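Local atomic coordinates of DNA polymerase III subunit beta (Pseudomonas aeruginosa, PDB entry 4TSZ), a protein that confers DNA tethering and processivity on DNA polymerases and other proteins as a sliding ring subunit of the replication machinery. Residues G47-V52 with P198-L203; K135-I140 with L208-D213. All blocks are in the same frame, centred on the assembly; numbering follows the deposited sequence.

Interaction 1: residues G47-V52 with P198-L203; sequences GTDLEV and PRKGIL
Glu51 lays its carboxylate over the first turn of helix 199-208, sliding past the ring of Pro198 in the opposite direction, with CD 3.8 Å from Pro198 CB. CG lies anti to the backbone N (chi1 177°) and the chain runs on extended, a shape long enough to bring OE1 within 3.0 Å of the backbone N of Gly201 and 3.6 Å of Lys200 CB. OE2 is served by a water, weakly, and that same water accepts from the backbone N of Lys200, whose amide belongs to the first turn, two residues after the N-cap residue Pro198. The positive end of the helix dipole would be expected to favour a carboxylate placed there. The contact joins two of the three repeated domains of the sliding-ring fold: 47-52 spans the tight connection (Asp49 to Glu51) between antiparallel strands 42-48 and 52-59 of the N-terminal domain, with the ends of both, while the helix belongs to the central domain, and Phe234 and Ser236 of strand 232-237 touch Val52. Asp49 shapes the turn from within. Its OD1 accepts from the backbone N of Glu51, as an Asx turn, and from the backbone N of Val52 at 2.8 Å in a virtually straight bond (179°), so the carboxylate is gripped by two amides. The other oxygen, OD2, meets Lys200 tip to tip in a long salt bridge, 3.8 Å to NZ. Behind the polar layer, Val52 CG1 presses on Gly201 CA at 3.5 Å.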
loop_
_atom_site.group_PDB
_atom_site.type_symbol
_atom_site.label_atom_id
_atom_site.label_comp_id
_atom_site.label_asym_id
_atom_site.label_seq_id
_atom_site.Cartn_x
_atom_site.Cartn_y
_atom_site.Cartn_z
ATOM N N GLY E 47 -1.779 -22.872 -12.240
ATOM C CA GLY E 47 -2.771 -21.979 -11.649
ATOM C C GLY E 47 -3.630 -21.395 -12.750
ATOM O O GLY E 47 -3.126 -21.130 -13.845
ATOM N N THR E 48 -4.934 -21.211 -12.486
ATOM C CA THR E 48 -5.893 -20.670 -13.453
ATOM C C THR E 48 -7.046 -19.920 -12.793
ATOM O O THR E 48 -7.377 -20.179 -11.630
ATOM C CB THR E 48 -6.399 -21.779 -14.422
ATOM O OG1 THR E 48 -7.065 -21.161 -15.522
ATOM C CG2 THR E 48 -7.342 -22.791 -13.755
ATOM N N ASP E 49 -7.676 -19.017 -13.552
ATOM C CA ASP E 49 -8.880 -18.279 -13.152
ATOM C C ASP E 49 -9.932 -18.483 -14.259
ATOM O O ASP E 49 -10.942 -17.779 -14.298
ATOM C CB ASP E 49 -8.576 -16.776 -12.895
ATOM C CG ASP E 49 -8.216 -15.937 -14.120
ATOM O OD1 ASP E 49 -8.024 -16.518 -15.201
ATOM O OD2 ASP E 49 -8.107 -14.698 -13.983
ATOM N N LEU E 50 -9.654 -19.457 -15.167
ATOM C CA LEU E 50 -10.419 -19.845 -16.361
ATOM C C LEU E 50 -10.208 -18.922 -17.584
ATOM O O LEU E 50 -10.536 -19.326 -18.702
ATOM C CB LEU E 50 -11.914 -20.105 -16.086
ATOM C CG LEU E 50 -12.254 -21.163 -15.031
ATOM C CD1 LEU E 50 -13.663 -20.970 -14.516
ATOM C CD2 LEU E 50 -12.094 -22.564 -15.580
ATOM N N GLU E 51 -9.656 -17.696 -17.373
ATOM C CA GLU E 51 -9.331 -16.724 -18.429
ATOM C C GLU E 51 -7.870 -16.941 -18.813
ATOM O O GLU E 51 -7.549 -17.111 -19.991
ATOM C CB GLU E 51 -9.587 -15.266 -17.951
ATOM C CG GLU E 51 -9.218 -14.176 -18.963
ATOM C CD GLU E 51 -8.894 -12.787 -18.419
ATOM O OE1 GLU E 51 -7.695 -12.426 -18.404
ATOM O OE2 GLU E 51 -9.835 -12.042 -18.053
ATOM N N VAL E 52 -6.996 -16.942 -17.793
ATOM C CA VAL E 52 -5.565 -17.155 -17.931
ATOM C C VAL E 52 -5.148 -18.430 -17.210
ATOM O O VAL E 52 -5.764 -18.820 -16.220
ATOM C CB VAL E 52 -4.668 -15.929 -17.542
ATOM C CG1 VAL E 52 -5.100 -14.657 -18.267
ATOM C CG2 VAL E 52 -4.624 -15.704 -16.033
ATOM N N PRO E 198 -7.607 -10.018 -23.332
ATOM C CA PRO E 198 -8.351 -9.361 -22.227
ATOM C C PRO E 198 -7.438 -8.565 -21.308
ATOM O O PRO E 198 -6.278 -8.949 -21.113
ATOM C CB PRO E 198 -9.018 -10.534 -21.484
ATOM C CG PRO E 198 -9.061 -11.660 -22.496
ATOM C CD PRO E 198 -7.841 -11.480 -23.353
ATOM N N ARG E 199 -7.944 -7.432 -20.784
ATOM C CA ARG E 199 -7.167 -6.528 -19.931
ATOM C C ARG E 199 -6.435 -7.193 -18.769
ATOM O O ARG E 199 -5.240 -6.950 -18.603
ATOM C CB ARG E 199 -7.940 -5.262 -19.519
ATOM C CG ARG E 199 -9.213 -5.497 -18.708
ATOM C CD ARG E 199 -9.738 -4.220 -18.062
ATOM N NE ARG E 199 -8.817 -3.692 -17.053
ATOM C CZ ARG E 199 -8.067 -2.608 -17.217
ATOM N NH1 ARG E 199 -8.141 -1.903 -18.340
ATOM N NH2 ARG E 199 -7.249 -2.210 -16.251
ATOM N N LYS E 200 -7.119 -8.081 -18.022
ATOM C CA LYS E 200 -6.507 -8.783 -16.884
ATOM C C LYS E 200 -5.311 -9.647 -17.324
ATOM O O LYS E 200 -4.257 -9.586 -16.681
ATOM C CB LYS E 200 -7.554 -9.604 -16.103
ATOM C CG LYS E 200 -7.085 -10.076 -14.731
ATOM C CD LYS E 200 -8.232 -10.688 -13.913
ATOM C CE LYS E 200 -7.769 -11.142 -12.547
ATOM N NZ LYS E 200 -8.880 -11.753 -11.774
ATOM N N GLY E 201 -5.492 -10.394 -18.424
ATOM C CA GLY E 201 -4.478 -11.261 -19.018
ATOM C C GLY E 201 -3.247 -10.523 -19.501
ATOM O O GLY E 201 -2.123 -10.916 -19.168
ATOM N N ILE E 202 -3.448 -9.452 -20.291
ATOM C CA ILE E 202 -2.334 -8.661 -20.831
ATOM C C ILE E 202 -1.494 -7.974 -19.737
ATOM O O ILE E 202 -0.268 -7.941 -19.849
ATOM C CB ILE E 202 -2.754 -7.720 -22.011
ATOM C CG1 ILE E 202 -1.567 -7.385 -22.924
ATOM C CG2 ILE E 202 -3.466 -6.458 -21.533
ATOM C CD1 ILE E 202 -1.144 -8.519 -23.894
ATOM N N LEU E 203 -2.147 -7.476 -18.670
ATOM C CA LEU E 203 -1.460 -6.835 -17.552
ATOM C C LEU E 203 -0.645 -7.861 -16.765
ATOM O O LEU E 203 0.459 -7.544 -16.321
ATOM C CB LEU E 203 -2.429 -6.074 -16.630
ATOM C CG LEU E 203 -3.139 -4.856 -17.222
ATOM C CD1 LEU E 203 -4.332 -4.497 -16.384
ATOM C CD2 LEU E 203 -2.197 -3.665 -17.405
HETATM O O HOH W 1 -10.118 -8.593 -18.382
#

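Interaction 2: residues K135-I140 with L208-D213; sequences KLRRLI and LLTEQD
The guanidinium of Arg137 meets the 208-213 loop at its edge: Thr210 CG2 lies in the plane, 4.0 Å from NH1, and Leu209 O sits near that plane too. NH1 gives Leu209 O a weak hydrogen bond of 3.4 Å with an angle of 157° at the hydrogen, while NE forms a salt bridge with Asp141, the stronger polar partner of this side chain. Leu209, the first residue past helix 199-208, is the centre of an inverse gamma turn, from which the chain turns toward strand 215-221; helix 133-141 is the other helix of the pair in this central domain, one of the three similar domains of the sliding-ring fold. Arg137 CG stands anti to the backbone N (chi1 -157°), and the extended chain beyond it brings CD to 3.5 Å from Leu209 O. Apart from these Arg137 contacts, the interface is apolar. Leu209 points toward the helix and its CD1 packs against both Leu136 and Ile140, the two leucines crossing obliquely, with Val216 of strand 215-221 touching both. Leu209 CD1 lies 3.8 Å from Leu136 CG and 4.3 Å from Ile140 CD1.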
loop_
_atom_site.group_PDB
_atom_site.type_symbol
_atom_site.label_atom_id
_atom_site.label_comp_id
_atom_site.label_asym_id
_atom_site.label_seq_id
_atom_site.Cartn_x
_atom_site.Cartn_y
_atom_site.Cartn_z
ATOM N N LYS E 135 10.985 -6.058 -25.550
ATOM C CA LYS E 135 10.253 -5.461 -26.674
ATOM C C LYS E 135 8.751 -5.668 -26.512
ATOM O O LYS E 135 7.979 -4.730 -26.740
ATOM C CB LYS E 135 10.728 -6.024 -28.021
ATOM C CG LYS E 135 12.110 -5.563 -28.435
ATOM C CD LYS E 135 12.489 -6.133 -29.790
ATOM C CE LYS E 135 13.889 -5.745 -30.192
ATOM N NZ LYS E 135 14.193 -6.179 -31.577
ATOM N N LEU E 136 8.333 -6.883 -26.099
ATOM C CA LEU E 136 6.918 -7.170 -25.876
ATOM C C LEU E 136 6.374 -6.389 -24.679
ATOM O O LEU E 136 5.281 -5.833 -24.775
ATOM C CB LEU E 136 6.654 -8.679 -25.730
ATOM C CG LEU E 136 5.193 -9.111 -25.524
ATOM C CD1 LEU E 136 4.281 -8.608 -26.649
ATOM C CD2 LEU E 136 5.093 -10.609 -25.386
ATOM N N ARG E 137 7.143 -6.334 -23.566
ATOM C CA ARG E 137 6.764 -5.591 -22.369
ATOM C C ARG E 137 6.571 -4.095 -22.686
ATOM O O ARG E 137 5.604 -3.507 -22.199
ATOM C CB ARG E 137 7.777 -5.782 -21.221
ATOM C CG ARG E 137 7.133 -5.495 -19.874
ATOM C CD ARG E 137 8.096 -5.305 -18.732
ATOM N NE ARG E 137 7.373 -4.791 -17.570
ATOM C CZ ARG E 137 7.473 -5.279 -16.339
ATOM N NH1 ARG E 137 8.289 -6.297 -16.085
ATOM N NH2 ARG E 137 6.766 -4.748 -15.350
ATOM N N ARG E 138 7.478 -3.501 -23.508
ATOM C CA ARG E 138 7.427 -2.112 -23.985
ATOM C C ARG E 138 6.093 -1.853 -24.704
ATOM O O ARG E 138 5.433 -0.872 -24.396
ATOM C CB ARG E 138 8.605 -1.816 -24.932
ATOM C CG ARG E 138 8.672 -0.369 -25.455
ATOM C CD ARG E 138 9.690 -0.200 -26.586
ATOM N NE ARG E 138 10.084 1.207 -26.797
ATOM C CZ ARG E 138 9.652 1.995 -27.789
ATOM N NH1 ARG E 138 8.801 1.531 -28.695
ATOM N NH2 ARG E 138 10.075 3.250 -27.884
ATOM N N LEU E 139 5.684 -2.747 -25.631
ATOM C CA LEU E 139 4.419 -2.623 -26.372
ATOM C C LEU E 139 3.216 -2.549 -25.437
ATOM O O LEU E 139 2.336 -1.705 -25.641
ATOM C CB LEU E 139 4.234 -3.767 -27.381
ATOM C CG LEU E 139 5.176 -3.804 -28.585
ATOM C CD1 LEU E 139 4.916 -5.022 -29.412
ATOM C CD2 LEU E 139 5.015 -2.575 -29.475
ATOM N N ILE E 140 3.209 -3.399 -24.381
ATOM C CA ILE E 140 2.124 -3.452 -23.396
ATOM C C ILE E 140 2.166 -2.212 -22.491
ATOM O O ILE E 140 1.154 -1.526 -22.380
ATOM C CB ILE E 140 2.109 -4.784 -22.580
ATOM C CG1 ILE E 140 2.012 -6.023 -23.501
ATOM C CG2 ILE E 140 0.974 -4.771 -21.527
ATOM C CD1 ILE E 140 2.383 -7.401 -22.831
ATOM N N LEU E 208 4.915 -10.511 -15.859
ATOM C CA LEU E 208 5.703 -11.741 -15.959
ATOM C C LEU E 208 6.971 -11.570 -16.800
ATOM O O LEU E 208 7.929 -12.309 -16.583
ATOM C CB LEU E 208 4.849 -12.894 -16.515
ATOM C CG LEU E 208 3.703 -13.407 -15.632
ATOM C CD1 LEU E 208 2.758 -14.298 -16.439
ATOM C CD2 LEU E 208 4.224 -14.162 -14.399
ATOM N N LEU E 209 6.983 -10.601 -17.747
ATOM C CA LEU E 209 8.112 -10.350 -18.655
ATOM C C LEU E 209 9.246 -9.540 -17.983
ATOM O O LEU E 209 9.569 -8.422 -18.398
ATOM C CB LEU E 209 7.638 -9.704 -19.981
ATOM C CG LEU E 209 6.616 -10.480 -20.809
ATOM C CD1 LEU E 209 5.929 -9.575 -21.805
ATOM C CD2 LEU E 209 7.232 -11.681 -21.493
ATOM N N THR E 210 9.866 -10.145 -16.955
ATOM C CA THR E 210 10.928 -9.557 -16.127
ATOM C C THR E 210 12.364 -9.726 -16.664
ATOM O O THR E 210 13.248 -8.945 -16.288
ATOM C CB THR E 210 10.779 -10.029 -14.669
ATOM O OG1 THR E 210 10.742 -11.463 -14.631
ATOM C CG2 THR E 210 9.538 -9.454 -13.992
ATOM N N GLU E 211 12.596 -10.736 -17.529
ATOM C CA GLU E 211 13.908 -11.026 -18.107
ATOM C C GLU E 211 14.310 -9.945 -19.094
ATOM O O GLU E 211 13.916 -10.009 -20.261
ATOM N N GLN E 212 15.093 -8.947 -18.618
ATOM C CA GLN E 212 15.602 -7.810 -19.396
ATOM C C GLN E 212 16.407 -8.278 -20.596
ATOM O O GLN E 212 16.374 -7.624 -21.638
ATOM N N ASP E 213 17.099 -9.428 -20.455
ATOM C CA ASP E 213 17.914 -10.049 -21.503
ATOM C C ASP E 213 17.201 -11.207 -22.230
ATOM O O ASP E 213 17.613 -11.573 -23.334
ATOM C CB ASP E 213 19.236 -10.570 -20.907
ATOM C CG ASP E 213 20.190 -9.502 -20.405
ATOM O OD1 ASP E 213 19.844 -8.810 -19.417
ATOM O OD2 ASP E 213 21.315 -9.411 -20.945
#

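Helix 199-208 ties the two contacts together: its first turn takes part in interaction 1, and its last residue, Leu208, opens the loop segment of interaction 2. The centres are about 17 Å apart, yet the two touch directly, Ile202 O of interaction 1 lying 3.8 Å from Ile140 CG2 of interaction 2. Their segments alternate along the chain. One contact joins the helix start to the N-terminal domain, largely through polar groups; the other packs the residues just past its far end on helix 133-141 within the central domain, through Leu209 with Leu136 and the Arg137 chain. Strand 232-237 accompanies both: Phe234 touches Val52 and also Leu208, the last residue of the helix.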